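Local structure of UlvanLyase-PL25 (Pseudoalteromonas sp. PLSV, 5UAS) at residues G35-I40 and S412-A417; Y164-K169 and Y222-K227; L177-G182 and V189-V194; Y357-R362 and T378-N383. The protein cleaves ulvan, the sulfated rhamnose- and uronic acid-containing cell-wall polysaccharide of green seaweeds, as a beta-propeller lyase of polysaccharide lyase family 25. One frame throughout, in Å; residues are numbered along the deposited sequence. Where two conformers were deposited one is given.

Contact 1: residues G35-I40 and S412-A417; sequences GNPLAI and SFAISA. With 83Y (3-O-sulfo-alpha-L-rhamnopyranose), chain C; GCD (4-deoxy-alpha-L-threo-hex-4-enopyranuronic acid), chain B; EDO (1,2-ethanediol), chain J.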
# COMPACT_ATOMS: atom_id res chain seq x y z
N GLY A 35 -4.22 -11.65 10.61
CA GLY A 35 -3.80 -11.86 9.24
C GLY A 35 -2.53 -11.08 8.94
O GLY A 35 -1.52 -11.21 9.64
N ASN A 36 -2.54 -10.32 7.84
CA ASN A 36 -1.55 -9.29 7.58
C ASN A 36 -2.19 -7.97 7.97
O ASN A 36 -3.09 -7.52 7.27
CB ASN A 36 -1.17 -9.26 6.11
CG ASN A 36 -0.34 -10.45 5.69
OD1 ASN A 36 0.58 -10.84 6.39
ND2 ASN A 36 -0.67 -11.03 4.55
N PRO A 37 -1.82 -7.35 9.09
CA PRO A 37 -2.59 -6.19 9.55
C PRO A 37 -2.25 -4.92 8.83
O PRO A 37 -2.97 -3.93 9.01
CB PRO A 37 -2.23 -6.07 11.04
CG PRO A 37 -1.77 -7.50 11.45
CD PRO A 37 -1.05 -7.99 10.19
N LEU A 38 -1.17 -4.92 8.06
CA LEU A 38 -0.64 -3.75 7.35
C LEU A 38 -0.06 -4.23 6.02
O LEU A 38 0.35 -5.38 5.88
CB LEU A 38 0.48 -3.06 8.11
CG LEU A 38 0.26 -2.57 9.55
CD1 LEU A 38 1.61 -2.36 10.30
CD2 LEU A 38 -0.54 -1.30 9.52
N ALA A 39 0.05 -3.30 5.07
CA ALA A 39 0.76 -3.55 3.82
C ALA A 39 1.08 -2.19 3.20
O ALA A 39 0.44 -1.18 3.50
CB ALA A 39 -0.04 -4.42 2.83
N ILE A 40 2.10 -2.18 2.34
CA ILE A 40 2.50 -0.93 1.72
C ILE A 40 1.44 -0.44 0.74
O ILE A 40 1.27 0.77 0.56
CB ILE A 40 3.88 -1.11 1.06
CG1 ILE A 40 4.98 -1.07 2.14
CG2 ILE A 40 4.10 -0.05 -0.05
CD1 ILE A 40 6.29 -1.68 1.69
N SER A 412 7.62 -12.71 11.75
CA SER A 412 7.85 -11.95 10.52
C SER A 412 7.06 -10.65 10.62
O SER A 412 6.03 -10.60 11.30
CB SER A 412 7.43 -12.70 9.25
OG SER A 412 8.32 -13.78 8.98
N PHE A 413 7.54 -9.61 9.93
CA PHE A 413 6.90 -8.29 9.99
C PHE A 413 6.06 -8.03 8.74
O PHE A 413 6.53 -8.26 7.61
CB PHE A 413 7.91 -7.15 10.10
CG PHE A 413 8.66 -7.12 11.40
CD1 PHE A 413 8.06 -7.55 12.59
CD2 PHE A 413 9.97 -6.67 11.44
CE1 PHE A 413 8.75 -7.53 13.80
CE2 PHE A 413 10.68 -6.64 12.64
CZ PHE A 413 10.08 -7.07 13.82
N ALA A 414 4.84 -7.54 8.96
CA ALA A 414 4.09 -6.79 7.94
C ALA A 414 4.32 -5.31 8.22
O ALA A 414 4.37 -4.90 9.39
CB ALA A 414 2.60 -7.14 8.00
N ILE A 415 4.54 -4.51 7.16
CA ILE A 415 4.80 -3.09 7.36
C ILE A 415 3.88 -2.21 6.52
O ILE A 415 3.36 -2.61 5.48
CB ILE A 415 6.27 -2.72 7.08
CG1 ILE A 415 6.70 -3.19 5.68
CG2 ILE A 415 7.18 -3.38 8.14
CD1 ILE A 415 8.09 -2.61 5.22
N SER A 416 3.66 -0.99 7.02
CA SER A 416 3.04 0.08 6.24
C SER A 416 4.05 0.80 5.37
O SER A 416 5.27 0.68 5.54
CB SER A 416 2.39 1.10 7.18
OG SER A 416 3.40 1.89 7.81
N ALA A 417 3.53 1.60 4.44
CA ALA A 417 4.34 2.65 3.83
C ALA A 417 4.70 3.68 4.89
O ALA A 417 4.05 3.76 5.94
CB ALA A 417 3.57 3.31 2.67
C1 83Y C . -2.20 -9.86 -3.13
C2 83Y C . -2.04 -9.22 -1.77
C3 83Y C . -1.81 -10.27 -0.67
C4 83Y C . -0.68 -11.25 -1.02
C5 83Y C . -0.86 -11.77 -2.43
C6 83Y C . 0.37 -12.57 -2.86
O1S 83Y C . -2.02 -8.50 2.65
O2 83Y C . -0.97 -8.31 -1.81
O2S 83Y C . -2.70 -10.87 2.25
O3 83Y C . -1.52 -9.60 0.53
O3S 83Y C . -3.81 -9.03 1.16
O5 83Y C . -1.10 -10.73 -3.39
S 83Y C . -2.54 -9.51 1.71
O4 83Y C . -0.73 -12.40 -0.15
C1 GCD B . 0.23 -12.31 0.92
C2 GCD B . -0.16 -13.31 1.99
C3 GCD B . -0.21 -14.71 1.37
C4 GCD B . 1.02 -14.97 0.55
C5 GCD B . 1.82 -13.98 0.12
C6 GCD B . 3.03 -14.30 -0.62
O2 GCD B . 0.77 -13.27 3.09
O3 GCD B . -1.35 -14.88 0.52
O5 GCD B . 1.53 -12.59 0.41
O6A GCD B . 3.34 -15.50 -0.80
O6B GCD B . 3.74 -13.38 -1.05
C1 EDO J . 10.22 -10.62 7.21
O1 EDO J . 9.86 -9.72 8.27
C2 EDO J . 9.38 -10.40 5.95
O2 EDO J . 7.98 -10.35 6.30
O HOH W 1 0.72 1.38 4.17

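Contact 2: residues Y164-K169 and Y222-K227; sequences YNQAIK and YAWAGK. With BDP (beta-D-glucopyranuronic acid), chain D.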
# COMPACT_ATOMS: atom_id res chain seq x y z
N TYR A 164 -7.76 -2.28 -2.74
CA TYR A 164 -6.50 -1.54 -2.65
C TYR A 164 -6.68 -0.03 -2.63
O TYR A 164 -6.16 0.68 -3.50
CB TYR A 164 -5.54 -1.93 -3.79
CG TYR A 164 -5.27 -3.42 -3.82
CD1 TYR A 164 -4.74 -4.06 -2.72
CD2 TYR A 164 -5.63 -4.19 -4.93
CE1 TYR A 164 -4.48 -5.44 -2.73
CE2 TYR A 164 -5.41 -5.57 -4.95
CZ TYR A 164 -4.82 -6.18 -3.84
OH TYR A 164 -4.60 -7.54 -3.83
N ASN A 165 -7.36 0.45 -1.59
CA ASN A 165 -7.59 1.88 -1.40
C ASN A 165 -6.31 2.66 -1.18
O ASN A 165 -5.51 2.34 -0.29
CB ASN A 165 -8.50 2.09 -0.20
CG ASN A 165 -9.84 1.48 -0.42
OD1 ASN A 165 -10.50 1.76 -1.43
ND2 ASN A 165 -10.25 0.63 0.50
N GLN A 166 -6.15 3.75 -1.93
CA GLN A 166 -5.02 4.64 -1.74
C GLN A 166 -5.57 6.04 -1.82
O GLN A 166 -6.13 6.43 -2.85
CB GLN A 166 -3.94 4.38 -2.78
CG GLN A 166 -3.61 2.88 -2.82
CD GLN A 166 -2.66 2.49 -3.92
OE1 GLN A 166 -1.62 3.12 -4.10
NE2 GLN A 166 -2.96 1.41 -4.60
N ALA A 167 -5.47 6.79 -0.73
CA ALA A 167 -6.19 8.05 -0.58
C ALA A 167 -5.20 9.21 -0.58
O ALA A 167 -4.24 9.20 0.20
CB ALA A 167 -7.02 8.05 0.71
N ILE A 168 -5.43 10.18 -1.45
CA ILE A 168 -4.54 11.33 -1.62
C ILE A 168 -5.35 12.61 -1.52
O ILE A 168 -6.41 12.73 -2.16
CB ILE A 168 -3.80 11.26 -2.97
CG1 ILE A 168 -2.94 10.00 -3.02
CG2 ILE A 168 -2.92 12.51 -3.16
CD1 ILE A 168 -2.22 9.75 -4.33
N LYS A 169 -4.86 13.56 -0.75
CA LYS A 169 -5.49 14.89 -0.64
C LYS A 169 -4.55 15.92 -1.23
O LYS A 169 -3.37 15.98 -0.86
CB LYS A 169 -5.81 15.26 0.81
CG LYS A 169 -6.64 16.55 0.94
CD LYS A 169 -7.01 16.89 2.38
CE LYS A 169 -5.78 17.30 3.20
NZ LYS A 169 -6.25 17.86 4.53
N TYR A 222 -1.41 -3.97 -10.85
CA TYR A 222 -1.35 -3.52 -9.47
C TYR A 222 -0.60 -2.19 -9.44
O TYR A 222 0.55 -2.13 -9.86
CB TYR A 222 -0.65 -4.57 -8.57
CG TYR A 222 -1.41 -5.87 -8.44
CD1 TYR A 222 -1.18 -6.92 -9.31
CD2 TYR A 222 -2.34 -6.07 -7.42
CE1 TYR A 222 -1.88 -8.13 -9.20
CE2 TYR A 222 -3.04 -7.27 -7.30
CZ TYR A 222 -2.81 -8.29 -8.20
OH TYR A 222 -3.49 -9.50 -8.12
N ALA A 223 -1.24 -1.15 -8.92
CA ALA A 223 -0.67 0.20 -8.90
C ALA A 223 -0.44 0.67 -7.47
O ALA A 223 -1.09 0.21 -6.53
CB ALA A 223 -1.61 1.17 -9.63
N TRP A 224 0.49 1.61 -7.32
CA TRP A 224 0.72 2.35 -6.10
C TRP A 224 0.73 3.82 -6.51
O TRP A 224 1.57 4.22 -7.33
CB TRP A 224 2.06 1.95 -5.45
CG TRP A 224 2.26 2.40 -4.01
CD1 TRP A 224 1.99 1.68 -2.87
CD2 TRP A 224 2.78 3.66 -3.56
NE1 TRP A 224 2.31 2.41 -1.76
CE2 TRP A 224 2.79 3.64 -2.15
CE3 TRP A 224 3.24 4.80 -4.22
CZ2 TRP A 224 3.26 4.69 -1.41
CZ3 TRP A 224 3.70 5.87 -3.47
CH2 TRP A 224 3.71 5.80 -2.07
N ALA A 225 -0.20 4.60 -5.97
CA ALA A 225 -0.27 6.02 -6.27
C ALA A 225 0.15 6.81 -5.04
O ALA A 225 -0.24 6.48 -3.92
CB ALA A 225 -1.68 6.40 -6.71
N GLY A 226 0.92 7.89 -5.25
CA GLY A 226 1.26 8.77 -4.17
C GLY A 226 1.46 10.18 -4.68
O GLY A 226 1.42 10.44 -5.89
N LYS A 227 1.71 11.10 -3.75
CA LYS A 227 1.99 12.48 -4.12
C LYS A 227 3.28 12.61 -4.92
O LYS A 227 4.29 11.96 -4.62
CB LYS A 227 2.06 13.36 -2.88
CG LYS A 227 0.72 13.84 -2.40
CD LYS A 227 0.42 15.21 -2.96
CE LYS A 227 -0.33 16.04 -1.95
NZ LYS A 227 -0.25 17.49 -2.30
C1 BDP D . -6.18 -12.93 -4.06
C2 BDP D . -4.72 -13.43 -4.03
C3 BDP D . -3.92 -12.42 -4.79
C4 BDP D . -4.07 -11.05 -4.24
C5 BDP D . -5.49 -10.65 -4.19
C6 BDP D . -6.10 -9.94 -5.45
O2 BDP D . -4.30 -13.56 -2.67
O3 BDP D . -4.13 -12.49 -6.21
O4 BDP D . -3.37 -10.67 -3.03
O5 BDP D . -6.36 -11.56 -3.60
O6A BDP D . -5.37 -9.41 -6.29
O6B BDP D . -7.34 -9.87 -5.56

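Contact 3: residues L177-G182 and V189-V194; sequences LFFRHG and VYQKSV. With BDP (beta-D-glucopyranuronic acid), chain D.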
# COMPACT_ATOMS: atom_id res chain seq x y z
N LEU A 177 -9.33 9.04 -4.44
CA LEU A 177 -9.26 7.67 -3.95
C LEU A 177 -8.98 6.77 -5.15
O LEU A 177 -9.81 6.64 -6.05
CB LEU A 177 -10.56 7.27 -3.25
CG LEU A 177 -10.47 5.85 -2.72
CD1 LEU A 177 -9.57 5.82 -1.47
CD2 LEU A 177 -11.87 5.31 -2.41
N PHE A 178 -7.78 6.19 -5.18
CA PHE A 178 -7.36 5.24 -6.20
C PHE A 178 -7.61 3.82 -5.69
O PHE A 178 -7.34 3.52 -4.51
CB PHE A 178 -5.87 5.41 -6.50
CG PHE A 178 -5.53 6.72 -7.11
CD1 PHE A 178 -5.41 7.85 -6.32
CD2 PHE A 178 -5.35 6.83 -8.49
CE1 PHE A 178 -5.12 9.08 -6.89
CE2 PHE A 178 -5.06 8.05 -9.06
CZ PHE A 178 -4.96 9.18 -8.25
N PHE A 179 -8.07 2.96 -6.58
CA PHE A 179 -8.29 1.55 -6.26
C PHE A 179 -8.50 0.75 -7.55
O PHE A 179 -8.71 1.30 -8.64
CB PHE A 179 -9.51 1.37 -5.32
CG PHE A 179 -10.79 2.00 -5.83
CD1 PHE A 179 -11.05 3.35 -5.63
CD2 PHE A 179 -11.73 1.24 -6.53
CE1 PHE A 179 -12.23 3.95 -6.12
CE2 PHE A 179 -12.91 1.80 -7.00
CZ PHE A 179 -13.16 3.18 -6.80
N ARG A 180 -8.49 -0.57 -7.40
CA ARG A 180 -8.91 -1.47 -8.46
C ARG A 180 -10.42 -1.69 -8.38
O ARG A 180 -10.94 -2.07 -7.32
CB ARG A 180 -8.14 -2.78 -8.34
CG ARG A 180 -8.50 -3.76 -9.44
CD ARG A 180 -7.76 -5.07 -9.17
NE ARG A 180 -8.28 -5.74 -7.97
CZ ARG A 180 -7.78 -6.84 -7.42
NH1 ARG A 180 -6.67 -7.40 -7.92
NH2 ARG A 180 -8.37 -7.36 -6.33
N HIS A 181 -11.12 -1.48 -9.50
CA HIS A 181 -12.59 -1.46 -9.53
C HIS A 181 -13.14 -2.88 -9.68
O HIS A 181 -13.82 -3.23 -10.65
CB HIS A 181 -13.05 -0.55 -10.67
CG HIS A 181 -14.49 -0.10 -10.61
ND1 HIS A 181 -15.56 -0.96 -10.74
CD2 HIS A 181 -15.02 1.15 -10.52
CE1 HIS A 181 -16.69 -0.27 -10.70
NE2 HIS A 181 -16.39 1.02 -10.57
N GLY A 182 -12.81 -3.70 -8.69
CA GLY A 182 -13.23 -5.10 -8.67
C GLY A 182 -12.09 -6.02 -8.25
O GLY A 182 -11.17 -5.61 -7.51
N VAL A 189 -8.86 2.66 -11.18
CA VAL A 189 -9.63 3.89 -11.31
C VAL A 189 -9.27 4.83 -10.17
O VAL A 189 -8.66 4.45 -9.16
CB VAL A 189 -11.16 3.64 -11.29
CG1 VAL A 189 -11.57 2.68 -12.41
CG2 VAL A 189 -11.59 3.09 -9.91
N TYR A 190 -9.75 6.06 -10.29
CA TYR A 190 -9.89 6.92 -9.13
C TYR A 190 -11.30 7.47 -9.08
O TYR A 190 -11.99 7.55 -10.10
CB TYR A 190 -8.87 8.07 -9.12
CG TYR A 190 -9.05 9.10 -10.22
CD1 TYR A 190 -9.94 10.16 -10.08
CD2 TYR A 190 -8.28 9.03 -11.37
CE1 TYR A 190 -10.08 11.12 -11.11
CE2 TYR A 190 -8.41 9.97 -12.40
CZ TYR A 190 -9.31 11.02 -12.25
OH TYR A 190 -9.44 11.96 -13.27
N GLN A 191 -11.72 7.83 -7.88
CA GLN A 191 -12.92 8.64 -7.65
C GLN A 191 -12.49 9.91 -6.92
O GLN A 191 -11.71 9.84 -5.97
CB GLN A 191 -13.99 7.90 -6.85
CG GLN A 191 -14.66 6.76 -7.60
CD GLN A 191 -15.87 6.24 -6.86
OE1 GLN A 191 -15.81 5.20 -6.20
NE2 GLN A 191 -16.97 6.98 -6.94
N LYS A 192 -12.98 11.06 -7.40
CA LYS A 192 -12.58 12.37 -6.90
C LYS A 192 -13.71 13.01 -6.12
O LYS A 192 -14.87 12.99 -6.55
CB LYS A 192 -12.18 13.26 -8.08
CG LYS A 192 -11.95 14.74 -7.75
CD LYS A 192 -11.76 15.53 -9.06
CE LYS A 192 -11.64 17.01 -8.82
NZ LYS A 192 -11.15 17.72 -10.06
N SER A 193 -13.38 13.61 -4.98
CA SER A 193 -14.34 14.38 -4.21
C SER A 193 -13.80 15.79 -3.97
O SER A 193 -12.63 15.95 -3.60
CB SER A 193 -14.65 13.69 -2.86
OG SER A 193 -15.38 14.57 -2.01
N VAL A 194 -14.65 16.79 -4.17
CA VAL A 194 -14.30 18.19 -3.88
C VAL A 194 -15.02 18.72 -2.65
O VAL A 194 -14.93 19.92 -2.35
CB VAL A 194 -14.53 19.10 -5.10
CG1 VAL A 194 -13.77 18.54 -6.33
CG2 VAL A 194 -16.01 19.27 -5.39
C1 BDP D . -6.18 -12.93 -4.06
C2 BDP D . -4.72 -13.43 -4.03
C3 BDP D . -3.92 -12.42 -4.79
C4 BDP D . -4.07 -11.05 -4.24
C5 BDP D . -5.49 -10.65 -4.19
C6 BDP D . -6.10 -9.94 -5.45
O2 BDP D . -4.30 -13.56 -2.67
O3 BDP D . -4.13 -12.49 -6.21
O4 BDP D . -3.37 -10.67 -3.03
O5 BDP D . -6.36 -11.56 -3.60
O6A BDP D . -5.37 -9.41 -6.29
O6B BDP D . -7.34 -9.87 -5.56

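Contact 4: residues Y357-R362 and T378-N383; sequences YERVSR and TYNQDN. With EDO (1,2-ethanediol), chain J.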
# COMPACT_ATOMS: atom_id res chain seq x y z
N TYR A 357 20.80 -11.28 -0.80
CA TYR A 357 19.69 -11.84 -0.03
C TYR A 357 18.66 -12.47 -0.97
O TYR A 357 18.32 -11.90 -2.01
CB TYR A 357 19.06 -10.74 0.82
CG TYR A 357 17.89 -11.14 1.69
CD1 TYR A 357 18.06 -11.85 2.88
CD2 TYR A 357 16.60 -10.76 1.33
CE1 TYR A 357 16.97 -12.18 3.69
CE2 TYR A 357 15.52 -11.07 2.12
CZ TYR A 357 15.70 -11.78 3.29
OH TYR A 357 14.60 -12.08 4.06
N GLU A 358 18.18 -13.66 -0.61
CA GLU A 358 17.36 -14.48 -1.49
C GLU A 358 16.01 -14.84 -0.89
O GLU A 358 15.31 -15.70 -1.43
CB GLU A 358 18.10 -15.78 -1.85
CG GLU A 358 19.43 -15.58 -2.55
CD GLU A 358 19.28 -15.08 -3.97
OE1 GLU A 358 20.31 -14.73 -4.58
OE2 GLU A 358 18.14 -15.04 -4.47
N ARG A 359 15.65 -14.26 0.25
CA ARG A 359 14.40 -14.58 0.91
C ARG A 359 13.46 -13.41 0.66
O ARG A 359 13.59 -12.73 -0.36
CB ARG A 359 14.67 -14.92 2.38
CG ARG A 359 15.44 -16.24 2.52
CD ARG A 359 15.69 -16.65 3.99
NE ARG A 359 14.43 -16.97 4.65
CZ ARG A 359 14.24 -16.98 5.97
NH1 ARG A 359 15.23 -16.68 6.80
NH2 ARG A 359 13.04 -17.27 6.45
N VAL A 360 12.53 -13.17 1.57
CA VAL A 360 11.53 -12.12 1.37
C VAL A 360 12.02 -10.83 2.02
O VAL A 360 12.36 -10.82 3.22
CB VAL A 360 10.17 -12.52 1.98
CG1 VAL A 360 9.19 -11.36 1.85
CG2 VAL A 360 9.65 -13.81 1.37
N SER A 361 12.02 -9.74 1.25
CA SER A 361 12.20 -8.41 1.81
C SER A 361 11.15 -7.47 1.24
O SER A 361 10.69 -7.63 0.11
CB SER A 361 13.62 -7.86 1.55
OG SER A 361 13.88 -7.82 0.15
N ARG A 362 10.78 -6.48 2.05
CA ARG A 362 9.86 -5.41 1.66
C ARG A 362 10.38 -4.14 2.30
O ARG A 362 11.03 -4.19 3.33
CB ARG A 362 8.42 -5.64 2.15
CG ARG A 362 7.76 -6.92 1.64
CD ARG A 362 7.46 -6.79 0.11
NE ARG A 362 6.75 -7.97 -0.35
CZ ARG A 362 7.32 -9.03 -0.93
NH1 ARG A 362 8.63 -9.05 -1.16
NH2 ARG A 362 6.57 -10.08 -1.28
N THR A 378 12.16 -4.56 5.92
CA THR A 378 12.09 -5.76 6.73
C THR A 378 12.55 -6.97 5.94
O THR A 378 12.30 -7.11 4.74
CB THR A 378 10.67 -6.01 7.28
OG1 THR A 378 10.73 -7.08 8.23
CG2 THR A 378 9.65 -6.37 6.18
N TYR A 379 13.18 -7.89 6.67
CA TYR A 379 13.72 -9.11 6.11
C TYR A 379 13.83 -10.11 7.25
O TYR A 379 13.66 -9.76 8.43
CB TYR A 379 15.07 -8.88 5.41
CG TYR A 379 16.22 -8.51 6.34
CD1 TYR A 379 16.38 -7.21 6.80
CD2 TYR A 379 17.17 -9.44 6.74
CE1 TYR A 379 17.44 -6.85 7.61
CE2 TYR A 379 18.23 -9.08 7.56
CZ TYR A 379 18.35 -7.78 8.00
OH TYR A 379 19.40 -7.40 8.83
N ASN A 380 14.08 -11.36 6.91
CA ASN A 380 14.27 -12.39 7.92
C ASN A 380 15.74 -12.75 8.00
O ASN A 380 16.42 -12.87 6.98
CB ASN A 380 13.49 -13.66 7.63
CG ASN A 380 12.01 -13.49 7.78
OD1 ASN A 380 11.51 -13.26 8.88
ND2 ASN A 380 11.28 -13.66 6.68
N GLN A 381 16.20 -13.00 9.22
CA GLN A 381 17.47 -13.68 9.46
C GLN A 381 17.12 -14.92 10.25
O GLN A 381 16.68 -14.81 11.40
CB GLN A 381 18.46 -12.81 10.21
CG GLN A 381 19.82 -13.50 10.34
CD GLN A 381 20.87 -12.64 11.00
OE1 GLN A 381 20.57 -11.90 11.94
NE2 GLN A 381 22.11 -12.72 10.51
N ASP A 382 17.28 -16.08 9.62
CA ASP A 382 16.84 -17.33 10.24
C ASP A 382 15.35 -17.15 10.48
O ASP A 382 14.64 -16.68 9.57
CB ASP A 382 17.70 -17.62 11.46
CG ASP A 382 19.20 -17.71 11.13
OD1 ASP A 382 19.55 -18.39 10.14
OD2 ASP A 382 20.01 -17.11 11.87
N ASN A 383 14.83 -17.45 11.67
CA ASN A 383 13.41 -17.30 11.93
C ASN A 383 13.07 -15.98 12.57
O ASN A 383 11.95 -15.81 13.06
CB ASN A 383 12.91 -18.45 12.80
CG ASN A 383 12.32 -19.57 11.98
OD1 ASN A 383 11.17 -19.49 11.54
ND2 ASN A 383 13.11 -20.61 11.75
C1 EDO J . 10.22 -10.62 7.21
O1 EDO J . 9.86 -9.72 8.27
C2 EDO J . 9.38 -10.40 5.95
O2 EDO J . 7.98 -10.35 6.30
O HOH W 2 17.97 -16.52 6.76
O HOH W 3 11.26 -17.51 8.86

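Contact 1: residues G35-I40 and S412-A417
The Ala414 methyl presses on the backbone carbonyl of Leu38, its CB 3.6 Å from Leu38 O, with the Pro37 ring next to it. Further along, Ile40 and Ile415 lie alongside each other and point the same way, CD1 to CD1 at 4.1 Å. No direct hydrogen bond joins the two segments: Ile415 O comes near Ala39 N and Ile40 N, but at poor angles. A water takes over the link, donating to Ala39 O at 2.7 Å and accepting from Ala417 N. In the propeller, strand 412-415 pairs with 428-433 in a blade whose far edge is strand 30-33 from near the start of the chain; strands from both ends thus share one sheet, the Velcro-type ring closure, and 35-40 is the loop leaving that closing strand. From this loop Asn36 reaches the glycan, its CG anti to the carbonyl carbon (chi1 -71°) carrying the amide toward two sugars: ND2 donates to GCD O2 at 3.0 Å (165°) and to sulfate oxygen O2S of 83Y at 3.1 Å (148°). Lys433 NZ bonds Asn36 OD1, fixing which way the amide is turned. Replacing Asn36 by a leucine would probably leave the GCD hydroxyl and the sulfate without this shared donor, and the Lys433 ammonium without this acceptor. On the 412-417 side, an ethanediol, probably from the crystallisation liquor, bonds both Phe413 N and Phe413 O.

Contact 2: residues Y164-K169 and Y222-K227
Gln166 fills the gap between two strands that are not paired with each other, its extended side chain ending in an amide that bonds the backbone of 222-227 twice. OE1 accepts from Ala225 N at 2.8 Å, and NE2 donates to Ala223 O at 2.9 Å, almost straight (173°), with the acceptor lying in the amide plane although the donor stands above the carbonyl plane. OE1 also lies over a face of the Trp224 ring and is bonded by His43 NE2. The axes of 165-169 and 222-227 run 7.3 Å apart and 17° from parallel, as expected for the first strands of successive propeller blades. Tyr222, Trp224 and Gly226 make the backbone bonds to strand 232-243, which leaves the alternate Ala223 and Ala225 for Gln166. Next to it packing is close: Ile168 CD1 rests 3.6 Å from Gly226 CA, and its CG2 meets the CG of Lys227. Beyond this the contact loosens toward solvent. There Lys227, its chain bent, brings CE to 3.2 Å from Lys169 O, while its ammonium makes a long, weak ion pair with Asp171; Lys169 NZ turns to Asp108. At the other end Tyr164 and Tyr222 touch CE2 to CE2 at 3.7 Å, ring planes 68° apart. Tyr222 OH donates to carboxylate oxygen O6A of BDP at 2.6 Å. Tyr164 OH lies 3.3 Å from BDP C5, the carbon deprotonated in uronate beta-elimination, which is consistent with its assigned role as proton acceptor.

Contact 3: residues L177-G182 and V189-V194
This beta hairpin of strands 175-180 and 188-193 belongs to a propeller blade and carries a substrate-binding arginine. Leu177-Gln191 and Phe179-Val189 are antiparallel hydrogen-bonded pairs, each closed by two backbone bonds (Leu177 N to Gln191 O 2.9 Å, Phe179 N to Val189 O 3.0 Å); Phe178-Tyr190 between them is non-hydrogen-bonded. On the Phe179 face, Val189 CG2 makes a CH-pi contact over the ring, 3.6 Å from its centroid. Gln191 OE1 meets the edge of that ring at CZ (3.4 Å), while Thr159 N and Ala201 O hold its amide. On the other face, Tyr190 CB lies over the Phe178 ring, 3.9 Å from its centroid. At the end of strand 175-180, Arg180 bends at chi3 (68°), turning its guanidinium edge-on to the BDP carboxylate: NH1 donates to O6A at 2.9 Å and NH2 to O6B at 2.8 Å. Arg180 NE also donates to Gly182 O at 2.9 Å, a bent bond that, with Thr163 OG1 on NH2, probably limits how the group can turn. The hairpin lies between strands 165-169 and 204-211 of its sheet, and Phe178 reaches Ile168 on the former and Ala225 on strand 217-227.

Contact 4: residues Y357-R362 and T378-N383
Tyr357 OH meets the backbone of both segments. It accepts from Asn380 N at 3.0 Å, nearly straight (170°), and donates to Val360 O at 2.7 Å from well above that carbonyl's plane, so the hydroxyl is used in both senses. With CG anti to the backbone N (chi1 180°), the ring crosses to the opposite strand, where Tyr379 sets its edge against the Tyr357 face in a T-shaped pair, centroids 5.8 Å apart and planes at 81°. The Tyr379 hydroxyl itself bonds Glu401. A phenylalanine in place of Tyr357 would probably leave Asn380 N and Val360 O without this shared partner. At the solvent side Arg359 lays one guanidinium face over Asn380 CB, while NH1 donates in the guanidinium plane to Asp382 O at 2.8 Å. One water accepts from both Arg359 NH1 and Asp382 N; a second accepts from NH2 and bonds Asn383 OD1 weakly. Further in, Arg362 N donates to Thr378 O at 3.2 Å and Thr378 N to Arg362 O at 2.8 Å. Thr378 OG1 accepts from a bound ethanediol, O1 at 2.8 Å, and also bonds Val386 O. Ser361 OG pairs with Thr337 N, and Arg362 NH1 with the carbonyls of Ser361 and Lys335. The two-bond Arg362-Thr378 pair opens an antiparallel hairpin, strands 361-367 and 373-381, the first two of a four-stranded meander typical of a propeller blade.

Contact 1 joins segments 372 positions apart at their closest ends, and the other three are nested in the loop it closes: contact 3 lies inside contact 2, and contact 4 follows. Contacts 2 and 3, with centres about 9 Å apart, share the neighbouring strands 165-169 and 175-180 and one BDP uronate. The centre of contact 1 lies about 16 Å from that of contact 2, which it touches through Ile40 O and Trp224 NE1, and about 14 Å from that of contact 4, with which it shares the ethanediol. The centres of contacts 3 and 4 are about 33 Å apart, on opposite sides of the chain's centre. Contact 1 thus lies where the two ends of the chain meet in the ring, and contacts 2 to 4 sit in blades between; contacts 1, 2 and 3 all supply glycan-binding side chains.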